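PDB 3RPC: possible metal-dependent hydrolase from Veillonella parvula, which probably acts as a zinc-dependent hydrolase of the metallo-beta-lactamase superfamily, holding two zinc ions, with a substrate that is not established. Local coordinates for residues Gly152-Phe155 with Pro161-Tyr164; Arg112-Ser117 with Ile123-Thr128; Gln47-Val52 with Thr73-Trp78. All coordinates share one frame; numbering follows the deposited sequence.

Contact 1 of 3, residues Gly152-Phe155 with Pro161-Tyr164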
loop_
_atom_site.group_PDB
_atom_site.type_symbol
_atom_site.label_atom_id
_atom_site.label_comp_id
_atom_site.label_asym_id
_atom_site.label_seq_id
_atom_site.Cartn_x
_atom_site.Cartn_y
_atom_site.Cartn_z
ATOM N N GLY A 152 -0.823 -6.785 6.623
ATOM C CA GLY A 152 -0.216 -7.173 7.879
ATOM C C GLY A 152 -0.934 -6.421 8.989
ATOM O O GLY A 152 -1.814 -5.588 8.726
ATOM N N VAL A 153 -0.591 -6.735 10.234
ATOM C CA VAL A 153 -1.208 -6.083 11.381
ATOM C C VAL A 153 -0.148 -5.790 12.435
ATOM O O VAL A 153 0.673 -6.648 12.766
ATOM C CB VAL A 153 -2.310 -6.967 12.011
ATOM C CG1 VAL A 153 -2.999 -6.219 13.150
ATOM C CG2 VAL A 153 -3.315 -7.392 10.951
ATOM N N ILE A 154 -0.161 -4.560 12.938
ATOM C CA ILE A 154 0.620 -4.176 14.108
ATOM C C ILE A 154 -0.298 -4.244 15.334
ATOM O O ILE A 154 -1.392 -3.679 15.321
ATOM C CB ILE A 154 1.185 -2.742 13.936
ATOM C CG1 ILE A 154 2.410 -2.759 13.009
ATOM C CG2 ILE A 154 1.536 -2.128 15.284
ATOM C CD1 ILE A 154 3.673 -3.293 13.665
ATOM N N PHE A 155 0.116 -4.987 16.358
ATOM C CA PHE A 155 -0.636 -5.046 17.619
ATOM C C PHE A 155 0.135 -4.264 18.688
ATOM O O PHE A 155 1.305 -4.550 18.947
ATOM C CB PHE A 155 -0.812 -6.490 18.122
ATOM C CG PHE A 155 -1.522 -7.412 17.164
ATOM C CD1 PHE A 155 -2.851 -7.761 17.374
ATOM C CD2 PHE A 155 -0.857 -7.964 16.083
ATOM C CE1 PHE A 155 -3.501 -8.635 16.516
ATOM C CE2 PHE A 155 -1.503 -8.841 15.216
ATOM C CZ PHE A 155 -2.829 -9.171 15.428
ATOM N N PRO A 161 4.930 -6.045 24.360
ATOM C CA PRO A 161 5.715 -5.902 23.134
ATOM C C PRO A 161 4.798 -5.567 21.973
ATOM O O PRO A 161 3.702 -6.111 21.869
ATOM C CB PRO A 161 6.326 -7.300 22.935
ATOM C CG PRO A 161 5.415 -8.227 23.696
ATOM C CD PRO A 161 4.950 -7.425 24.886
ATOM N N THR A 162 5.238 -4.657 21.114
ATOM C CA THR A 162 4.527 -4.402 19.880
ATOM C C THR A 162 4.822 -5.556 18.935
ATOM O O THR A 162 5.977 -5.920 18.736
ATOM C CB THR A 162 4.975 -3.082 19.264
ATOM O OG1 THR A 162 4.544 -2.012 20.111
ATOM C CG2 THR A 162 4.380 -2.908 17.869
ATOM N N VAL A 163 3.764 -6.140 18.385
ATOM C CA VAL A 163 3.877 -7.309 17.525
ATOM C C VAL A 163 3.518 -6.948 16.089
ATOM O O VAL A 163 2.452 -6.389 15.832
ATOM C CB VAL A 163 2.941 -8.434 18.009
ATOM C CG1 VAL A 163 3.046 -9.646 17.103
ATOM C CG2 VAL A 163 3.259 -8.801 19.455
ATOM N N TYR A 164 4.410 -7.280 15.152
ATOM C CA TYR A 164 4.173 -7.023 13.732
ATOM C C TYR A 164 3.922 -8.349 13.036
ATOM O O TYR A 164 4.849 -9.139 12.841
ATOM C CB TYR A 164 5.392 -6.318 13.112
ATOM C CG TYR A 164 5.281 -5.936 11.647
ATOM C CD1 TYR A 164 4.053 -5.902 10.979
ATOM C CD2 TYR A 164 6.423 -5.608 10.924
ATOM C CE1 TYR A 164 3.978 -5.534 9.625
ATOM C CE2 TYR A 164 6.356 -5.257 9.599
ATOM C CZ TYR A 164 5.146 -5.226 8.946
ATOM O OH TYR A 164 5.126 -4.863 7.609
HETATM O O HOH W 1 0.869 -5.583 21.754
#
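I154 and F155 face Y164 and V163 across a beta hairpin, strand 152-156 turning back into strand 163-165, within the mixed sheet of a metallo-beta-lactamase fold that also holds strand 123-128. The hairpin is a worked example of how an antiparallel ladder sorts its side chains onto two faces. F155 and V163 form the hydrogen-bonded pair: F155 N donates to V163 O at 2.8 Å, nearly straight at 171°, and V163 N returns a bond of 3.0 Å to F155 O, both donors lying in the plane of the carbonyl they meet. I154 and Y164 follow as the non-hydrogen-bonded pair, their CA atoms 4.6 Å apart.

The packing is tightest on the face of I154 and Y164. With chi1 of I154 at -78°, CG1 lies anti to its carbonyl carbon, and the chain bends at chi2 (-76°), which carries CD1 to within 3.5 Å of Y164 CB and close to the root of the ring. CG2, the other branch of I154, reaches T162 CG2 at 3.9 Å. Helix 173-182 closes over this face, F182 touching I154 and L179 touching Y164. On the opposite face F155 CB stands 4.2 Å from V163 CB. The F155 ring carries V153 CG1 over one face, near the rim, while V163 O lies at its edge. L17 of strand 14-19 packs on both F155 and V163, joining the hairpin to the other sheet of the sandwich.

Toward P161 the pairing gives way to a looser, wetter end, where P161 and T162 are partly exposed. There a water spans the backbones, giving one proton to P161 O at 2.9 Å and the other, in a weak bond, to F155 O.

Contact 2 of 3, residues Arg112-Ser117 with Ile123-Thr128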
loop_
_atom_site.group_PDB
_atom_site.type_symbol
_atom_site.label_atom_id
_atom_site.label_comp_id
_atom_site.label_asym_id
_atom_site.label_seq_id
_atom_site.Cartn_x
_atom_site.Cartn_y
_atom_site.Cartn_z
ATOM N N ARG A 112 -15.258 -6.824 11.348
ATOM C CA ARG A 112 -14.782 -5.456 11.518
ATOM C C ARG A 112 -13.616 -5.190 10.583
ATOM O O ARG A 112 -12.593 -5.858 10.656
ATOM C CB ARG A 112 -14.328 -5.231 12.968
ATOM C CG ARG A 112 -15.370 -5.650 14.026
ATOM C CD ARG A 112 -14.908 -5.333 15.458
ATOM N NE ARG A 112 -15.841 -5.892 16.436
ATOM C CZ ARG A 112 -15.733 -5.763 17.754
ATOM N NH1 ARG A 112 -14.748 -5.062 18.292
ATOM N NH2 ARG A 112 -16.640 -6.328 18.542
ATOM N N ILE A 113 -13.781 -4.193 9.720
ATOM C CA ILE A 113 -12.737 -3.801 8.782
ATOM C C ILE A 113 -11.728 -2.888 9.457
ATOM O O ILE A 113 -12.100 -1.857 10.032
ATOM C CB ILE A 113 -13.326 -3.027 7.587
ATOM C CG1 ILE A 113 -14.360 -3.885 6.860
ATOM C CG2 ILE A 113 -12.204 -2.618 6.628
ATOM C CD1 ILE A 113 -15.247 -3.097 5.899
ATOM N N ILE A 114 -10.451 -3.263 9.391
ATOM C CA ILE A 114 -9.411 -2.358 9.861
ATOM C C ILE A 114 -9.068 -1.398 8.730
ATOM O O ILE A 114 -8.251 -1.705 7.873
ATOM C CB ILE A 114 -8.129 -3.098 10.313
ATOM C CG1 ILE A 114 -8.465 -4.264 11.246
ATOM C CG2 ILE A 114 -7.176 -2.131 10.998
ATOM C CD1 ILE A 114 -7.221 -5.005 11.755
ATOM N N PHE A 115 -9.707 -0.235 8.713
ATOM C CA PHE A 115 -9.411 0.753 7.682
ATOM C C PHE A 115 -8.046 1.389 7.910
ATOM O O PHE A 115 -7.266 1.566 6.969
ATOM C CB PHE A 115 -10.495 1.834 7.652
ATOM C CG PHE A 115 -11.840 1.334 7.209
ATOM C CD1 PHE A 115 -12.076 1.017 5.883
ATOM C CD2 PHE A 115 -12.874 1.186 8.123
ATOM C CE1 PHE A 115 -13.318 0.566 5.473
ATOM C CE2 PHE A 115 -14.120 0.735 7.717
ATOM C CZ PHE A 115 -14.339 0.422 6.390
ATOM N N GLU A 116 -7.782 1.758 9.158
ATOM C CA GLU A 116 -6.486 2.281 9.577
ATOM C C GLU A 116 -6.073 1.563 10.849
ATOM O O GLU A 116 -5.103 0.810 10.858
ATOM C CB GLU A 116 -6.551 3.775 9.869
ATOM C CG GLU A 116 -6.690 4.668 8.673
ATOM C CD GLU A 116 -6.630 6.130 9.070
ATOM O OE1 GLU A 116 -6.901 6.433 10.253
ATOM O OE2 GLU A 116 -6.308 6.971 8.210
ATOM N N SER A 117 -6.818 1.806 11.925
ATOM C CA SER A 117 -6.610 1.087 13.173
ATOM C C SER A 117 -7.945 0.904 13.879
ATOM O O SER A 117 -8.889 1.670 13.647
ATOM C CB SER A 117 -5.631 1.833 14.087
ATOM O OG SER A 117 -6.174 3.062 14.554
ATOM N N ILE A 123 -6.254 -3.235 23.147
ATOM C CA ILE A 123 -5.225 -3.529 22.158
ATOM C C ILE A 123 -5.522 -2.781 20.876
ATOM O O ILE A 123 -6.649 -2.824 20.373
ATOM C CB ILE A 123 -5.174 -5.030 21.845
ATOM C CG1 ILE A 123 -4.893 -5.816 23.126
ATOM C CG2 ILE A 123 -4.118 -5.327 20.764
ATOM C CD1 ILE A 123 -5.406 -7.219 23.089
ATOM N N THR A 124 -4.516 -2.092 20.344
ATOM C CA THR A 124 -4.683 -1.375 19.089
ATOM C C THR A 124 -4.178 -2.238 17.938
ATOM O O THR A 124 -3.054 -2.743 17.978
ATOM C CB THR A 124 -3.930 -0.026 19.106
ATOM O OG1 THR A 124 -4.440 0.780 20.180
ATOM C CG2 THR A 124 -4.132 0.709 17.797
ATOM N N LEU A 125 -5.019 -2.420 16.929
ATOM C CA LEU A 125 -4.659 -3.179 15.739
ATOM C C LEU A 125 -4.527 -2.202 14.589
ATOM O O LEU A 125 -5.479 -1.500 14.261
ATOM C CB LEU A 125 -5.729 -4.220 15.389
ATOM C CG LEU A 125 -5.951 -5.406 16.333
ATOM C CD1 LEU A 125 -6.802 -5.008 17.527
ATOM C CD2 LEU A 125 -6.621 -6.574 15.608
ATOM N N ARG A 126 -3.350 -2.164 13.971
ATOM C CA ARG A 126 -3.113 -1.224 12.884
ATOM C C ARG A 126 -2.837 -1.991 11.606
ATOM O O ARG A 126 -1.988 -2.884 11.578
ATOM C CB ARG A 126 -1.904 -0.339 13.182
ATOM C CG ARG A 126 -1.899 0.346 14.521
ATOM C CD ARG A 126 -0.717 1.324 14.586
ATOM N NE ARG A 126 -0.632 2.017 15.868
ATOM C CZ ARG A 126 -1.349 3.089 16.187
ATOM N NH1 ARG A 126 -2.209 3.601 15.316
ATOM N NH2 ARG A 126 -1.210 3.649 17.384
ATOM N N LYS A 127 -3.541 -1.641 10.542
ATOM C CA LYS A 127 -3.323 -2.303 9.267
ATOM C C LYS A 127 -2.027 -1.853 8.626
ATOM O O LYS A 127 -1.732 -0.652 8.564
ATOM C CB LYS A 127 -4.492 -2.064 8.312
ATOM C CG LYS A 127 -4.272 -2.700 6.942
ATOM C CD LYS A 127 -5.544 -2.778 6.120
ATOM C CE LYS A 127 -5.992 -1.416 5.644
ATOM N NZ LYS A 127 -7.317 -1.488 4.969
ATOM N N THR A 128 -1.253 -2.811 8.140
ATOM C CA THR A 128 -0.042 -2.485 7.389
ATOM C C THR A 128 -0.213 -2.932 5.941
ATOM O O THR A 128 -1.014 -3.834 5.638
ATOM C CB THR A 128 1.211 -3.146 7.999
ATOM O OG1 THR A 128 1.090 -4.573 7.936
ATOM C CG2 THR A 128 1.387 -2.724 9.456
HETATM O O HOH W 2 -8.552 0.967 4.214
HETATM O O HOH W 3 -2.646 1.807 9.488
#
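Where the chain of this metallo-beta-lactamase fold passes from strand 111-113 of one sheet to 117-120, the outermost strand of the other, it runs beside strand 123-128 and starts their hairpin. It illustrates how a crossing chain is fixed at the start of a new ladder. S117 and R126 form an antiparallel non-hydrogen-bonded pair, and beside them K127 N donates to E116 O at 2.9 Å, the donor tilted 21° from the carbonyl plane. A water also gives protons to E116 O and K127 O, bridging the two backbones.

I114 supplies the buried side: its CD1 meets L125 CB at 4.0 Å, the two side chains crossing at about a right angle, while CG2 lies 3.8 Å from K127 CB. On the more open side, R126 CG passes 4.0 Å from S117 CB, T124 CG2 sits over one guanidinium face, and NE goes on to a salt bridge with E156. F115 points away to meet F115 of the second subunit, and E116 OE1 hydrogen-bonds T97 OG1 of that subunit. The K127 chain leaves anti to the backbone N (chi1 178°) and bends at chi3, bringing NZ to Q95 O and, in a weak bond of 3.1 Å, to I114 O.

Contact 3 of 3, residues Gln47-Val52 with Thr73-Trp78. With ZN (zinc ion), chain F; ZN (zinc ion), chain E.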
loop_
_atom_site.group_PDB
_atom_site.type_symbol
_atom_site.label_atom_id
_atom_site.label_comp_id
_atom_site.label_asym_id
_atom_site.label_seq_id
_atom_site.Cartn_x
_atom_site.Cartn_y
_atom_site.Cartn_z
ATOM N N GLN A 47 1.658 -32.177 -4.938
ATOM C CA GLN A 47 1.548 -32.495 -3.523
ATOM C C GLN A 47 0.246 -31.954 -2.935
ATOM O O GLN A 47 -0.105 -30.788 -3.134
ATOM C CB GLN A 47 2.755 -31.925 -2.774
ATOM C CG GLN A 47 2.718 -32.124 -1.268
ATOM C CD GLN A 47 4.014 -32.710 -0.745
ATOM O OE1 GLN A 47 5.091 -32.138 -0.934
ATOM N NE2 GLN A 47 3.921 -33.873 -0.105
ATOM N N ARG A 48 -0.475 -32.812 -2.217
ATOM C CA ARG A 48 -1.717 -32.396 -1.572
ATOM C C ARG A 48 -1.426 -31.571 -0.319
ATOM O O ARG A 48 -0.319 -31.600 0.213
ATOM C CB ARG A 48 -2.576 -33.623 -1.241
ATOM C CG ARG A 48 -2.999 -34.412 -2.485
ATOM C CD ARG A 48 -4.032 -35.496 -2.183
ATOM N NE ARG A 48 -5.254 -34.954 -1.592
ATOM C CZ ARG A 48 -6.239 -34.394 -2.283
ATOM N NH1 ARG A 48 -7.313 -33.937 -1.649
ATOM N NH2 ARG A 48 -6.163 -34.290 -3.602
HETATM N N MSE A 49 -2.428 -30.838 0.154
HETATM C CA MSE A 49 -2.247 -29.935 1.289
HETATM C C MSE A 49 -3.523 -29.849 2.110
HETATM O O MSE A 49 -4.615 -30.125 1.601
HETATM C CB MSE A 49 -1.864 -28.527 0.800
HETATM C CG MSE A 49 -2.753 -27.987 -0.300
HETATM SE SE MSE A 49 -2.402 -26.110 -0.715
HETATM C CE MSE A 49 -3.592 -25.317 0.606
ATOM N N PRO A 50 -3.394 -29.485 3.391
ATOM C CA PRO A 50 -2.136 -29.318 4.126
ATOM C C PRO A 50 -1.382 -30.636 4.278
ATOM O O PRO A 50 -1.999 -31.699 4.371
ATOM C CB PRO A 50 -2.591 -28.787 5.487
ATOM C CG PRO A 50 -3.985 -29.281 5.633
ATOM C CD PRO A 50 -4.569 -29.289 4.258
HETATM N N MSE A 51 -0.057 -30.579 4.309
HETATM C CA MSE A 51 0.725 -31.809 4.317
HETATM C C MSE A 51 0.841 -32.455 5.697
HETATM O O MSE A 51 1.310 -33.591 5.810
HETATM C CB MSE A 51 2.110 -31.579 3.719
HETATM C CG MSE A 51 3.002 -30.744 4.581
HETATM SE SE MSE A 51 4.655 -30.274 3.643
HETATM C CE MSE A 51 3.972 -29.809 1.939
ATOM N N VAL A 52 0.398 -31.747 6.736
ATOM C CA VAL A 52 0.380 -32.301 8.087
ATOM C C VAL A 52 -0.951 -31.948 8.721
ATOM O O VAL A 52 -1.573 -30.963 8.333
ATOM C CB VAL A 52 1.521 -31.751 8.971
ATOM C CG1 VAL A 52 2.871 -32.147 8.395
ATOM C CG2 VAL A 52 1.431 -30.234 9.093
ATOM N N THR A 73 -8.277 -13.698 2.384
ATOM C CA THR A 73 -9.111 -14.896 2.331
ATOM C C THR A 73 -8.620 -15.959 1.353
ATOM O O THR A 73 -9.402 -16.778 0.873
ATOM C CB THR A 73 -10.587 -14.555 2.083
ATOM O OG1 THR A 73 -10.712 -13.808 0.868
ATOM C CG2 THR A 73 -11.130 -13.743 3.248
ATOM N N HIS A 74 -7.323 -15.961 1.066
ATOM C CA HIS A 74 -6.732 -17.113 0.400
ATOM C C HIS A 74 -7.000 -18.364 1.247
ATOM O O HIS A 74 -7.030 -18.298 2.478
ATOM C CB HIS A 74 -5.225 -16.929 0.212
ATOM C CG HIS A 74 -4.866 -16.121 -0.996
ATOM N ND1 HIS A 74 -3.580 -15.701 -1.252
ATOM C CD2 HIS A 74 -5.623 -15.671 -2.024
ATOM C CE1 HIS A 74 -3.560 -15.017 -2.383
ATOM N NE2 HIS A 74 -4.787 -14.986 -2.873
ATOM N N LEU A 75 -7.166 -19.496 0.570
ATOM C CA LEU A 75 -7.487 -20.772 1.215
ATOM C C LEU A 75 -6.600 -21.087 2.412
ATOM O O LEU A 75 -7.086 -21.583 3.439
ATOM C CB LEU A 75 -7.406 -21.911 0.195
ATOM C CG LEU A 75 -7.688 -23.328 0.699
ATOM C CD1 LEU A 75 -9.110 -23.406 1.206
ATOM C CD2 LEU A 75 -7.459 -24.344 -0.407
ATOM N N ASP A 76 -5.300 -20.838 2.278
ATOM C CA ASP A 76 -4.352 -21.212 3.321
ATOM C C ASP A 76 -4.323 -20.229 4.490
ATOM O O ASP A 76 -3.451 -20.324 5.357
ATOM C CB ASP A 76 -2.945 -21.448 2.748
ATOM C CG ASP A 76 -2.368 -20.214 2.086
ATOM O OD1 ASP A 76 -3.066 -19.623 1.236
ATOM O OD2 ASP A 76 -1.204 -19.854 2.405
ATOM N N HIS A 77 -5.288 -19.304 4.509
ATOM C CA HIS A 77 -5.481 -18.372 5.623
ATOM C C HIS A 77 -6.923 -18.328 6.138
ATOM O O HIS A 77 -7.193 -17.708 7.159
ATOM C CB HIS A 77 -5.030 -16.968 5.206
ATOM C CG HIS A 77 -3.587 -16.916 4.836
ATOM N ND1 HIS A 77 -2.626 -16.378 5.663
ATOM C CD2 HIS A 77 -2.933 -17.394 3.754
ATOM C CE1 HIS A 77 -1.441 -16.516 5.097
ATOM N NE2 HIS A 77 -1.601 -17.126 3.938
ATOM N N TRP A 78 -7.835 -18.976 5.420
ATOM C CA TRP A 78 -9.260 -18.914 5.737
ATOM C C TRP A 78 -9.953 -19.996 4.928
ATOM O O TRP A 78 -10.066 -19.891 3.703
ATOM C CB TRP A 78 -9.843 -17.537 5.379
ATOM C CG TRP A 78 -11.298 -17.368 5.731
ATOM C CD1 TRP A 78 -12.348 -17.259 4.864
ATOM C CD2 TRP A 78 -11.851 -17.286 7.046
ATOM N NE1 TRP A 78 -13.527 -17.117 5.564
ATOM C CE2 TRP A 78 -13.247 -17.133 6.907
ATOM C CE3 TRP A 78 -11.300 -17.338 8.330
ATOM C CZ2 TRP A 78 -14.100 -17.026 8.010
ATOM C CZ3 TRP A 78 -12.143 -17.235 9.422
ATOM C CH2 TRP A 78 -13.531 -17.080 9.253
HETATM ZN ZN ZN F . -0.225 -17.655 2.295
HETATM ZN ZN ZN E . -1.883 -15.525 0.337
HETATM O O HOH W 4 -1.761 -17.509 0.585
HETATM O O HOH W 5 1.303 -18.060 0.277
#
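Both segments are irregular loops: 47-52 runs between strand 22-26 and helix 58-62, and 73-78 between strand 67-69 and helix 80-85. The first carries a cis peptide bond before P50. The second coils into a tight turn, H77 N donating to H74 O at 2.9 Å, so that H74, D76 and H77 can converge on one metal centre.

Between the two loops the meeting is slight and apolar. M49, a selenomethionine, extends toward the turn and bends at its last torsion (chi3 -87°), placing the CE methyl 4.1 Å from L75 CD2. The two side chains meet at an angle, methyl against methyl, and F29 and F39 also pack on M49. The methyl thus rests on L75 and near D76 CB, while the metal-binding atoms lie elsewhere on the turn.

D76 bonds one zinc ion through OD2 at 2.4 Å, and H77 NE2 reaches the same ion at 2.2 Å. H74 ND1 binds the other zinc ion at 2.3 Å. A water bridges the pair, 2.0 Å from the zinc of H74, and donates to D76 OD1 at 2.6 Å; one carboxylate thus holds both metal and bridging water, which would orient the water. D27 supports the first shell by accepting from H77 ND1, which fixes the rotation of that ring.

H72, H132 and D168 are the other protein ligands of the zinc of H74; D168, shared by both ions, and H226 those of its partner, which also holds a second water. This gives the H-x-H-x-D-H motif and dinuclear zinc centre typical of the metallo-beta-lactamase superfamily.

Along the chain contact 3 comes first, contact 2 next and contact 1 last, without interleaving. Contacts 1 and 2 are neighbours, their centres about 10 Å apart, because strands 123-128 and 152-156 lie side by side; backbone bonds from R126 N to I154 O (2.8 Å) and T128 N to G152 O (2.9 Å) join them in one sheet. Contact 3 lies on the opposite side of the chain's centre, about 24 and 25 Å from contacts 1 and 2 between centres. The general lesson is a division of labour: paired strands build the scaffold, while one of the irregular loops of contact 3, 73-78, carries zinc ligands.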